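Local coordinates for protein sorbitol dehydrogenase (Gluconobacter oxydans, PDB 5ITG) that probably oxidises D-sorbitol to L-sorbose, passing the hydride to NADP as cofactor, at residues T85-S90 with P254-D259; E315-A320 with S359-K364. One frame throughout, in Å; residues are numbered along the deposited sequence.

In the fold
Contact 1 (T85-S90 with P254-D259) pairs two strands of the Rossmann domain, and contact 2 (E315-A320 with S359-K364) joins the short helix 317-320 to the end of helix 350-361 and the loop after it, in the C-terminal domain. Their centres lie about 14 Å apart, on the same side of the chain's centre, and the pairs between them run across the domain boundary. E258 OE2 and R360 NH2 form a salt bridge at 2.7 Å; N363 ND2 reaches T87 O at 3.0 Å, a probable hydrogen bond; P89 CG packs on S359 O at 3.4 Å. In related polyol dehydrogenases the active site lies between these domains, but this structure is substrate-free.

Contact 1: T85-S90 with P254-D259; sequences TETAPS and PLVAED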
loop_
_atom_site.group_PDB
_atom_site.type_symbol
_atom_site.label_atom_id
_atom_site.label_comp_id
_atom_site.label_asym_id
_atom_site.label_seq_id
_atom_site.Cartn_x
_atom_site.Cartn_y
_atom_site.Cartn_z
ATOM N N THR A 85 -11.122 -6.081 -13.270
ATOM C CA THR A 85 -11.011 -5.167 -14.394
ATOM C C THR A 85 -9.750 -4.344 -14.137
ATOM O O THR A 85 -9.520 -3.895 -13.014
ATOM C CB THR A 85 -12.223 -4.219 -14.468
ATOM O OG1 THR A 85 -13.420 -4.987 -14.634
ATOM C CG2 THR A 85 -12.080 -3.254 -15.644
ATOM N N GLU A 86 -8.928 -4.183 -15.171
ATOM C CA GLU A 86 -7.700 -3.400 -15.079
ATOM C C GLU A 86 -7.835 -2.217 -16.034
ATOM O O GLU A 86 -7.978 -2.399 -17.241
ATOM C CB GLU A 86 -6.503 -4.268 -15.459
ATOM C CG GLU A 86 -6.205 -5.342 -14.426
ATOM C CD GLU A 86 -5.233 -6.389 -14.923
ATOM O OE1 GLU A 86 -5.672 -7.324 -15.625
ATOM O OE2 GLU A 86 -4.027 -6.276 -14.618
ATOM N N THR A 87 -7.797 -1.009 -15.485
ATOM C CA THR A 87 -7.960 0.203 -16.285
ATOM C C THR A 87 -6.690 1.034 -16.434
ATOM O O THR A 87 -6.096 1.455 -15.446
ATOM C CB THR A 87 -9.058 1.085 -15.682
ATOM O OG1 THR A 87 -10.257 0.312 -15.543
ATOM C CG2 THR A 87 -9.329 2.289 -16.575
ATOM N N ALA A 88 -6.300 1.285 -17.683
ATOM C CA ALA A 88 -5.094 2.059 -17.991
ATOM C C ALA A 88 -5.403 3.554 -18.078
ATOM O O ALA A 88 -6.552 3.944 -18.232
ATOM C CB ALA A 88 -4.497 1.573 -19.303
ATOM N N PRO A 89 -4.373 4.411 -17.972
ATOM C CA PRO A 89 -4.581 5.863 -18.044
ATOM C C PRO A 89 -5.173 6.296 -19.389
ATOM O O PRO A 89 -5.760 7.377 -19.507
ATOM C CB PRO A 89 -3.178 6.423 -17.822
ATOM C CG PRO A 89 -2.520 5.368 -16.961
ATOM C CD PRO A 89 -2.969 4.100 -17.644
ATOM N N SER A 90 -5.007 5.443 -20.399
ATOM C CA SER A 90 -5.525 5.711 -21.739
ATOM C C SER A 90 -7.044 5.582 -21.741
ATOM O O SER A 90 -7.712 5.960 -22.707
ATOM C CB SER A 90 -4.937 4.714 -22.742
ATOM O OG SER A 90 -5.366 3.392 -22.442
ATOM N N PRO A 254 -17.103 -8.065 -7.937
ATOM C CA PRO A 254 -16.242 -7.454 -8.952
ATOM C C PRO A 254 -15.358 -6.371 -8.352
ATOM O O PRO A 254 -15.748 -5.708 -7.398
ATOM C CB PRO A 254 -17.248 -6.867 -9.928
ATOM C CG PRO A 254 -18.291 -6.343 -8.993
ATOM C CD PRO A 254 -18.462 -7.498 -8.002
ATOM N N LEU A 255 -14.165 -6.201 -8.907
ATOM C CA LEU A 255 -13.267 -5.160 -8.431
ATOM C C LEU A 255 -12.465 -4.636 -9.613
ATOM O O LEU A 255 -12.406 -5.270 -10.678
ATOM C CB LEU A 255 -12.337 -5.679 -7.321
ATOM C CG LEU A 255 -11.140 -6.572 -7.647
ATOM C CD1 LEU A 255 -10.333 -6.795 -6.375
ATOM C CD2 LEU A 255 -11.602 -7.894 -8.228
ATOM N N VAL A 256 -11.859 -3.471 -9.424
ATOM C CA VAL A 256 -11.087 -2.833 -10.475
ATOM C C VAL A 256 -9.784 -2.272 -9.906
ATOM O O VAL A 256 -9.713 -1.901 -8.742
ATOM C CB VAL A 256 -11.929 -1.705 -11.132
ATOM C CG1 VAL A 256 -12.431 -0.744 -10.070
ATOM C CG2 VAL A 256 -11.117 -0.974 -12.186
ATOM N N ALA A 257 -8.750 -2.239 -10.734
ATOM C CA ALA A 257 -7.454 -1.726 -10.308
ATOM C C ALA A 257 -6.798 -1.049 -11.497
ATOM O O ALA A 257 -7.203 -1.273 -12.639
ATOM C CB ALA A 257 -6.574 -2.870 -9.810
ATOM N N GLU A 258 -5.793 -0.215 -11.228
ATOM C CA GLU A 258 -5.077 0.464 -12.304
ATOM C C GLU A 258 -4.251 -0.611 -12.999
ATOM O O GLU A 258 -3.941 -1.648 -12.402
ATOM C CB GLU A 258 -4.154 1.556 -11.738
ATOM C CG GLU A 258 -3.021 1.035 -10.868
ATOM C CD GLU A 258 -2.144 2.144 -10.304
ATOM O OE1 GLU A 258 -1.977 3.186 -10.976
ATOM O OE2 GLU A 258 -1.603 1.965 -9.192
ATOM N N ASP A 259 -3.902 -0.382 -14.257
ATOM C CA ASP A 259 -3.108 -1.361 -14.980
ATOM C C ASP A 259 -1.721 -1.491 -14.353
ATOM O O ASP A 259 -1.139 -2.576 -14.355
ATOM C CB ASP A 259 -3.001 -0.977 -16.465
ATOM C CG ASP A 259 -2.274 0.328 -16.682
ATOM O OD1 ASP A 259 -2.538 1.292 -15.937
ATOM O OD2 ASP A 259 -1.445 0.394 -17.618
HETATM O O HOH W 1 -14.431 -6.535 -12.452
#
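T85, E86 and T87 pair in parallel register with V256, A257 and E258, the strand axes approaching to 4.7 Å with 30° between their directions. Backbone bonds alternate: T85 N gives a nearly straight one to L255 O (3.0 Å, 176° at the hydrogen), A257 N gives to T85 O, and T87 N to A257 O. The last, D259 N to T87 O, is less regular, with the donor 63° out of the carbonyl plane. L255 O takes a second bond from a water that also meets T85 OG1 at 2.9 Å.

T85 and V256 put their side chains on one face of the sheet, against L243 of helix 237-247. V256 CG2, anti to its own backbone N, lies 3.4 Å from T85 O and 3.7 Å from T87 OG1, a hydroxyl hydrogen-bonded to S93. E86 and A257 point to the other face; the E86 carboxylate forms a salt bridge with R230. Beyond the strands, the D259 carboxylate lies beside A88 and P89: OD1 is 3.3 Å from P89 CD, and CG is 3.7 Å from A88 CB. An alanine in place of D259 would keep CB but lose the carboxylate, and would probably leave a gap beside A88 CB and P89 CD. The arrangement is a parallel strand pair in the mixed sheet of the Rossmann domain, strand 82-87 also pairing antiparallel with strand 93-106.

Contact 2: E315-A320 with S359-K364; sequences ENVDDA and SRFSNK
D318 and K364 meet in a salt bridge, while V317 and F361 touch through aliphatic carbons, so the contact has a polar end and an apolar end. At the apolar end, V317 CG1 stands anti to its backbone N (chi1 178°) and lies 4.0 Å from F361 CB, the two side chains meeting at a slant. F361 O lies alongside, 3.6 Å from D318 CA in a CA-H...O contact where helix 350-361 runs out. V317 and F361 are both buried, and the F361 ring stacks on H302.

The polar end combines a buried acid with an exposed base. K364 NZ donates to D318 OD2 at 2.6 Å, coming from above the carboxylate plane, 38° out of it. The lysine chain is bent at chi3 (75°), which places CE, and at chi4, which places NZ; CE lies 3.2 Å from D318 OD2, and CG, set by chi1, is equally near. The other carboxylate oxygen, D318 OD1, is hydrogen-bonded to S367 OG, so both oxygens are engaged and the group's rotation is restrained. K364 is otherwise loosely held: D319 OD1 is 4.5 Å from NZ, too far for a salt bridge, and the ion pair of K364 NZ with E322 OE2 is long and weak. The nearby carboxylates would probably favour a charged lysine.

Helix 288-312 backs the apolar end, L305 and C306 touching V317 and L298 touching F361. The contact thus joins the short helix 317-320 to the C-terminal end of helix 350-361 and the loop after it, which carries K364; from this second segment R360 and N363 reach E258 of strand 255-258 and T87 of strand 82-87.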
loop_
_atom_site.group_PDB
_atom_site.type_symbol
_atom_site.label_atom_id
_atom_site.label_comp_id
_atom_site.label_asym_id
_atom_site.label_seq_id
_atom_site.Cartn_x
_atom_site.Cartn_y
_atom_site.Cartn_z
ATOM N N GLU A 315 -9.711 20.139 -7.769
ATOM C CA GLU A 315 -10.316 19.221 -6.815
ATOM C C GLU A 315 -9.729 17.812 -6.854
ATOM O O GLU A 315 -9.651 17.139 -5.829
ATOM C CB GLU A 315 -11.824 19.130 -7.058
ATOM C CG GLU A 315 -12.529 18.178 -6.108
ATOM C CD GLU A 315 -14.004 18.025 -6.422
ATOM O OE1 GLU A 315 -14.717 19.052 -6.432
ATOM O OE2 GLU A 315 -14.447 16.880 -6.659
ATOM N N ASN A 316 -9.328 17.356 -8.034
ATOM C CA ASN A 316 -8.782 16.015 -8.152
ATOM C C ASN A 316 -7.382 15.997 -8.734
ATOM O O ASN A 316 -6.977 16.908 -9.462
ATOM C CB ASN A 316 -9.698 15.148 -9.012
ATOM C CG ASN A 316 -11.096 15.045 -8.447
ATOM O OD1 ASN A 316 -11.280 14.763 -7.264
ATOM N ND2 ASN A 316 -12.093 15.270 -9.295
ATOM N N VAL A 317 -6.653 14.933 -8.424
ATOM C CA VAL A 317 -5.289 14.789 -8.903
ATOM C C VAL A 317 -5.201 14.826 -10.426
ATOM O O VAL A 317 -4.315 15.475 -10.978
ATOM C CB VAL A 317 -4.656 13.470 -8.398
ATOM C CG1 VAL A 317 -3.244 13.322 -8.955
ATOM C CG2 VAL A 317 -4.612 13.463 -6.870
ATOM N N ASP A 318 -6.115 14.138 -11.104
ATOM C CA ASP A 318 -6.069 14.097 -12.559
ATOM C C ASP A 318 -6.294 15.457 -13.211
ATOM O O ASP A 318 -5.858 15.675 -14.337
ATOM C CB ASP A 318 -7.045 13.037 -13.099
ATOM C CG ASP A 318 -8.503 13.442 -12.978
ATOM O OD1 ASP A 318 -8.887 14.057 -11.964
ATOM O OD2 ASP A 318 -9.272 13.116 -13.904
ATOM N N ASP A 319 -6.956 16.374 -12.508
ATOM C CA ASP A 319 -7.169 17.724 -13.039
ATOM C C ASP A 319 -5.856 18.495 -12.883
ATOM O O ASP A 319 -5.453 19.266 -13.760
ATOM C CB ASP A 319 -8.240 18.489 -12.253
ATOM C CG ASP A 319 -9.565 17.757 -12.174
ATOM O OD1 ASP A 319 -10.091 17.338 -13.224
ATOM O OD2 ASP A 319 -10.084 17.618 -11.045
ATOM N N ALA A 320 -5.195 18.293 -11.747
ATOM C CA ALA A 320 -3.939 18.980 -11.474
ATOM C C ALA A 320 -2.797 18.521 -12.371
ATOM O O ALA A 320 -2.000 19.338 -12.836
ATOM C CB ALA A 320 -3.550 18.801 -10.007
ATOM N N SER A 359 2.186 9.166 -15.491
ATOM C CA SER A 359 1.110 8.437 -16.158
ATOM C C SER A 359 0.017 7.986 -15.194
ATOM O O SER A 359 -1.176 8.096 -15.490
ATOM C CB SER A 359 1.684 7.220 -16.889
ATOM O OG SER A 359 0.640 6.449 -17.469
ATOM N N ARG A 360 0.424 7.477 -14.036
ATOM C CA ARG A 360 -0.526 7.006 -13.045
ATOM C C ARG A 360 -1.405 8.126 -12.525
ATOM O O ARG A 360 -2.617 7.943 -12.369
ATOM C CB ARG A 360 0.213 6.327 -11.894
ATOM C CG ARG A 360 0.894 5.037 -12.321
ATOM C CD ARG A 360 1.696 4.424 -11.191
ATOM N NE ARG A 360 0.851 3.948 -10.095
ATOM C CZ ARG A 360 1.315 3.656 -8.882
ATOM N NH1 ARG A 360 2.610 3.797 -8.617
ATOM N NH2 ARG A 360 0.491 3.217 -7.935
ATOM N N PHE A 361 -0.803 9.283 -12.260
ATOM C CA PHE A 361 -1.554 10.430 -11.761
ATOM C C PHE A 361 -2.584 10.885 -12.803
ATOM O O PHE A 361 -3.579 11.517 -12.458
ATOM C CB PHE A 361 -0.612 11.603 -11.421
ATOM C CG PHE A 361 0.279 11.366 -10.213
ATOM C CD1 PHE A 361 0.080 10.276 -9.367
ATOM C CD2 PHE A 361 1.308 12.261 -9.916
ATOM C CE1 PHE A 361 0.897 10.080 -8.237
ATOM C CE2 PHE A 361 2.132 12.076 -8.791
ATOM C CZ PHE A 361 1.922 10.986 -7.951
ATOM N N SER A 362 -2.341 10.568 -14.074
ATOM C CA SER A 362 -3.270 10.941 -15.143
ATOM C C SER A 362 -4.411 9.931 -15.334
ATOM O O SER A 362 -5.289 10.143 -16.177
ATOM C CB SER A 362 -2.530 11.084 -16.472
ATOM O OG SER A 362 -2.266 9.804 -17.036
ATOM N N ASN A 363 -4.405 8.838 -14.567
ATOM C CA ASN A 363 -5.456 7.816 -14.689
ATOM C C ASN A 363 -6.740 8.377 -14.087
ATOM O O ASN A 363 -6.907 8.377 -12.872
ATOM C CB ASN A 363 -5.053 6.529 -13.944
ATOM C CG ASN A 363 -5.892 5.320 -14.353
ATOM O OD1 ASN A 363 -7.094 5.437 -14.607
ATOM N ND2 ASN A 363 -5.259 4.146 -14.407
ATOM N N LYS A 364 -7.649 8.858 -14.929
ATOM C CA LYS A 364 -8.889 9.438 -14.427
ATOM C C LYS A 364 -9.729 8.500 -13.552
ATOM O O LYS A 364 -10.323 8.935 -12.560
ATOM C CB LYS A 364 -9.727 9.988 -15.594
ATOM C CG LYS A 364 -9.008 11.082 -16.378
ATOM C CD LYS A 364 -9.928 11.790 -17.371
ATOM C CE LYS A 364 -10.898 12.745 -16.675
ATOM N NZ LYS A 364 -10.225 13.969 -16.139
#